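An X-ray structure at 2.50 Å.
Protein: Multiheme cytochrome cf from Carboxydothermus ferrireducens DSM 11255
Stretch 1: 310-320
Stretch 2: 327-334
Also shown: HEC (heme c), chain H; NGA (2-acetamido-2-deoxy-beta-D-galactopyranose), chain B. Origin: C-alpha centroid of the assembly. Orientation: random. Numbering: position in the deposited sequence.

Stretch 1 310-320: WLVSCAKCHVT
Stretch 2 327-334: GITGTPYS

Stretch 1 begins as helix, Trp 310 to Ser 313. Cys 314 is the first residue to leave helical angles, and Val 319 and Thr 320 are strand. Stretch 2 opens with a type I turn from Gly 327 to Gly 330, closed by Gly 330 N to Gly 327 O at 3.0 Å, and ends as strand at Tyr 333 and Ser 334. The two run in opposite senses. CA atoms pair Cys 317 with Gly 327 at 4.7 Å, Lys 316 with Gly 330 at 5.2 Å, and Leu 311 with Tyr 333 at 7.0 Å.

Gly 327 N donates to Lys 316 O at 3.3 Å. Gly 327, at phi/psi 97/-145, has angles that call for glycine. Lys 316 lies along the turn, chi1 p and the rest t. Its CG sits 3.2 Å from Gly 327 O, and its NZ donates to Ile 328 O at 2.8 Å. Gly 330 leaves room for this chain: an ideal CB there would lie only 3.5 Å from Lys 316 CB.

Pro 332, C-gamma endo, is the bump that fills the hollow beside the helix end. Its CG lies 3.6 Å from Leu 311 O and 3.8 Å from Ala 315 CB; its CB is 4.0 Å from Val 319 CG2. Tyr 333 (chi1 65°, chi2 -85°) lays one ring face against Val 312 (chi1 t). Val 312 CG2 is 4.2 Å from the Tyr 333 ring centroid, a CH-pi contact. Leu 311 (t, p) brings CD2 to 3.7 Å from Tyr 333 CB.

One water sits between the stretches, its O 3.2 Å from Val 312 O and 2.8 Å from Gly 330 O.

Cys 314 and Cys 317, both chi1 m, anchor the heme: Cys 314 SG to HEC CAB and Cys 317 SG to HEC CAC are 1.9 Å covalent bonds. His 318 NE2 faces HEC FE at 2.9 Å.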

# COMPACT_ATOMS: atom_id res chain seq x y z
N TRP A 310 24.56 -4.10 -6.55
CA TRP A 310 23.19 -3.75 -6.22
C TRP A 310 22.35 -4.99 -5.98
O TRP A 310 21.53 -5.03 -5.06
CB TRP A 310 22.58 -2.90 -7.34
CG TRP A 310 21.08 -2.84 -7.30
CD1 TRP A 310 20.31 -2.01 -6.52
CD2 TRP A 310 20.17 -3.64 -8.05
NE1 TRP A 310 18.98 -2.25 -6.76
CE2 TRP A 310 18.86 -3.24 -7.69
CE3 TRP A 310 20.33 -4.65 -9.00
CZ2 TRP A 310 17.73 -3.82 -8.25
CZ3 TRP A 310 19.20 -5.23 -9.56
CH2 TRP A 310 17.91 -4.82 -9.17
N LEU A 311 22.55 -6.02 -6.80
CA LEU A 311 21.74 -7.23 -6.67
C LEU A 311 21.99 -7.93 -5.34
O LEU A 311 21.05 -8.44 -4.71
CB LEU A 311 22.02 -8.17 -7.84
CG LEU A 311 21.12 -9.38 -8.04
CD1 LEU A 311 19.67 -8.96 -8.23
CD2 LEU A 311 21.60 -10.20 -9.23
N VAL A 312 23.25 -7.97 -4.90
CA VAL A 312 23.60 -8.69 -3.68
C VAL A 312 23.27 -7.84 -2.45
O VAL A 312 22.86 -8.36 -1.41
CB VAL A 312 25.08 -9.11 -3.73
CG1 VAL A 312 25.53 -9.66 -2.38
CG2 VAL A 312 25.29 -10.13 -4.83
N SER A 313 23.46 -6.53 -2.54
CA SER A 313 23.43 -5.66 -1.37
C SER A 313 22.19 -4.77 -1.27
O SER A 313 21.93 -4.22 -0.18
CB SER A 313 24.68 -4.78 -1.33
OG SER A 313 25.85 -5.59 -1.22
N CYS A 314 21.41 -4.62 -2.34
CA CYS A 314 20.39 -3.57 -2.31
C CYS A 314 19.05 -4.03 -2.83
O CYS A 314 18.00 -3.60 -2.34
CB CYS A 314 20.84 -2.35 -3.13
SG CYS A 314 22.56 -1.84 -2.88
N ALA A 315 19.07 -4.92 -3.82
CA ALA A 315 17.86 -5.25 -4.57
C ALA A 315 16.76 -5.81 -3.67
O ALA A 315 15.56 -5.60 -3.95
CB ALA A 315 18.20 -6.23 -5.68
N LYS A 316 17.14 -6.48 -2.59
CA LYS A 316 16.17 -7.17 -1.75
C LYS A 316 15.11 -6.23 -1.18
O LYS A 316 14.03 -6.69 -0.80
CB LYS A 316 16.88 -7.89 -0.60
CG LYS A 316 17.63 -6.95 0.31
CD LYS A 316 18.65 -7.67 1.17
CE LYS A 316 19.12 -6.81 2.33
NZ LYS A 316 20.09 -7.55 3.17
N CYS A 317 15.39 -4.94 -1.09
CA CYS A 317 14.40 -3.96 -0.67
C CYS A 317 13.87 -3.14 -1.83
O CYS A 317 12.99 -2.30 -1.63
CB CYS A 317 14.99 -3.03 0.40
SG CYS A 317 15.53 -3.87 1.90
N HIS A 318 14.36 -3.38 -3.05
CA HIS A 318 14.01 -2.56 -4.20
C HIS A 318 13.20 -3.31 -5.25
O HIS A 318 12.78 -2.70 -6.24
CB HIS A 318 15.27 -1.97 -4.85
CG HIS A 318 16.12 -1.16 -3.92
ND1 HIS A 318 17.37 -0.71 -4.28
CD2 HIS A 318 15.91 -0.72 -2.66
CE1 HIS A 318 17.90 -0.03 -3.28
NE2 HIS A 318 17.03 -0.01 -2.28
N VAL A 319 12.94 -4.60 -5.06
CA VAL A 319 12.24 -5.41 -6.04
C VAL A 319 11.22 -6.30 -5.34
O VAL A 319 11.15 -6.37 -4.11
CB VAL A 319 13.21 -6.27 -6.89
CG1 VAL A 319 14.20 -5.37 -7.63
CG2 VAL A 319 13.92 -7.27 -6.02
N THR A 320 10.41 -6.97 -6.15
CA THR A 320 9.29 -7.77 -5.68
C THR A 320 9.28 -9.09 -6.42
O THR A 320 9.65 -9.16 -7.59
CB THR A 320 7.96 -7.04 -5.91
OG1 THR A 320 7.99 -5.76 -5.25
CG2 THR A 320 6.78 -7.86 -5.37
N GLY A 327 12.54 -7.95 1.83
CA GLY A 327 13.08 -6.96 2.74
C GLY A 327 14.51 -7.24 3.13
O GLY A 327 15.28 -7.78 2.33
N ILE A 328 14.86 -6.93 4.38
CA ILE A 328 16.26 -6.93 4.79
C ILE A 328 16.83 -8.35 4.87
O ILE A 328 18.04 -8.54 4.76
CB ILE A 328 16.41 -6.17 6.12
CG1 ILE A 328 17.88 -5.95 6.45
CG2 ILE A 328 15.68 -6.90 7.24
CD1 ILE A 328 18.13 -4.72 7.29
N THR A 329 15.97 -9.36 5.05
CA THR A 329 16.43 -10.74 5.07
C THR A 329 16.26 -11.43 3.73
O THR A 329 16.41 -12.65 3.65
CB THR A 329 15.69 -11.54 6.15
OG1 THR A 329 14.32 -11.69 5.78
CG2 THR A 329 15.77 -10.84 7.50
N GLY A 330 15.99 -10.67 2.66
CA GLY A 330 15.62 -11.26 1.39
C GLY A 330 16.81 -11.60 0.51
O GLY A 330 17.91 -11.07 0.66
N THR A 331 16.56 -12.50 -0.44
CA THR A 331 17.57 -12.96 -1.40
C THR A 331 16.96 -12.93 -2.79
O THR A 331 16.28 -13.89 -3.20
CB THR A 331 18.06 -14.37 -1.06
OG1 THR A 331 18.39 -14.43 0.34
CG2 THR A 331 19.30 -14.72 -1.88
N PRO A 332 17.15 -11.84 -3.54
CA PRO A 332 16.52 -11.71 -4.86
C PRO A 332 17.30 -12.32 -6.02
O PRO A 332 16.99 -12.01 -7.17
CB PRO A 332 16.45 -10.18 -5.02
CG PRO A 332 17.68 -9.70 -4.33
CD PRO A 332 17.91 -10.64 -3.17
N TYR A 333 18.29 -13.16 -5.75
CA TYR A 333 19.15 -13.70 -6.79
C TYR A 333 19.58 -15.10 -6.41
O TYR A 333 19.40 -15.55 -5.28
CB TYR A 333 20.39 -12.82 -6.99
CG TYR A 333 21.26 -12.83 -5.76
CD1 TYR A 333 21.01 -11.96 -4.71
CD2 TYR A 333 22.32 -13.73 -5.62
CE1 TYR A 333 21.79 -11.97 -3.57
CE2 TYR A 333 23.10 -13.75 -4.48
CZ TYR A 333 22.83 -12.86 -3.46
OH TYR A 333 23.61 -12.87 -2.33
N SER A 334 20.18 -15.77 -7.39
CA SER A 334 21.05 -16.91 -7.14
C SER A 334 22.29 -16.72 -8.00
O SER A 334 22.25 -16.06 -9.04
CB SER A 334 20.36 -18.25 -7.46
OG SER A 334 20.05 -18.36 -8.83
FE HEC H . 17.83 1.92 -0.22
CHA HEC H . 15.89 4.79 -0.29
CHB HEC H . 19.93 3.35 -2.55
CHC HEC H . 19.93 -0.80 0.01
CHD HEC H . 15.55 0.33 1.75
NA HEC H . 17.90 3.73 -1.23
C1A HEC H . 16.98 4.76 -1.13
C2A HEC H . 17.37 5.81 -2.05
C3A HEC H . 18.48 5.41 -2.67
C4A HEC H . 18.84 4.10 -2.17
CMA HEC H . 19.24 6.22 -3.75
CAA HEC H . 16.62 7.15 -2.24
CBA HEC H . 17.13 8.10 -1.16
CGA HEC H . 16.54 9.48 -1.34
O1A HEC H . 15.28 9.62 -1.34
O2A HEC H . 17.34 10.44 -1.45
NB HEC H . 19.58 1.35 -1.13
C1B HEC H . 20.32 2.15 -1.98
C2B HEC H . 21.59 1.49 -2.20
C3B HEC H . 21.60 0.34 -1.50
C4B HEC H . 20.33 0.23 -0.81
CMB HEC H . 22.70 2.05 -3.12
CAB HEC H . 22.73 -0.72 -1.41
CBB HEC H . 24.03 -0.13 -0.82
NC HEC H . 17.74 0.10 0.69
C1C HEC H . 18.72 -0.87 0.68
C2C HEC H . 18.29 -1.97 1.54
C3C HEC H . 17.08 -1.65 2.02
C4C HEC H . 16.71 -0.35 1.49
CMC HEC H . 19.10 -3.26 1.79
CAC HEC H . 16.18 -2.50 2.96
CBC HEC H . 16.84 -2.68 4.34
ND HEC H . 16.00 2.47 0.58
C1D HEC H . 15.27 1.64 1.42
C2D HEC H . 14.13 2.38 1.91
C3D HEC H . 14.23 3.78 1.28
C4D HEC H . 15.42 3.74 0.47
CMD HEC H . 13.07 1.80 2.87
CAD HEC H . 13.28 4.99 1.45
CBD HEC H . 13.14 5.34 2.93
CGD HEC H . 14.36 6.08 3.41
O1D HEC H . 15.14 6.55 2.55
O2D HEC H . 14.56 6.21 4.64
C1 NGA B . 29.06 -12.39 -6.19
C2 NGA B . 30.51 -11.99 -5.88
C3 NGA B . 31.07 -12.38 -4.51
C4 NGA B . 29.95 -12.36 -3.48
C5 NGA B . 28.77 -13.22 -3.92
C6 NGA B . 27.68 -13.20 -2.84
C7 NGA B . 31.48 -11.88 -8.05
C8 NGA B . 31.56 -12.64 -9.34
N2 NGA B . 31.30 -12.58 -6.94
O3 NGA B . 32.08 -11.46 -4.08
O4 NGA B . 29.50 -11.04 -3.29
O5 NGA B . 28.20 -12.74 -5.12
O6 NGA B . 26.77 -14.26 -3.02
O7 NGA B . 31.56 -10.65 -8.04
O HOH W 1 20.16 -10.01 -0.71
O HOH W 2 19.71 -11.00 2.76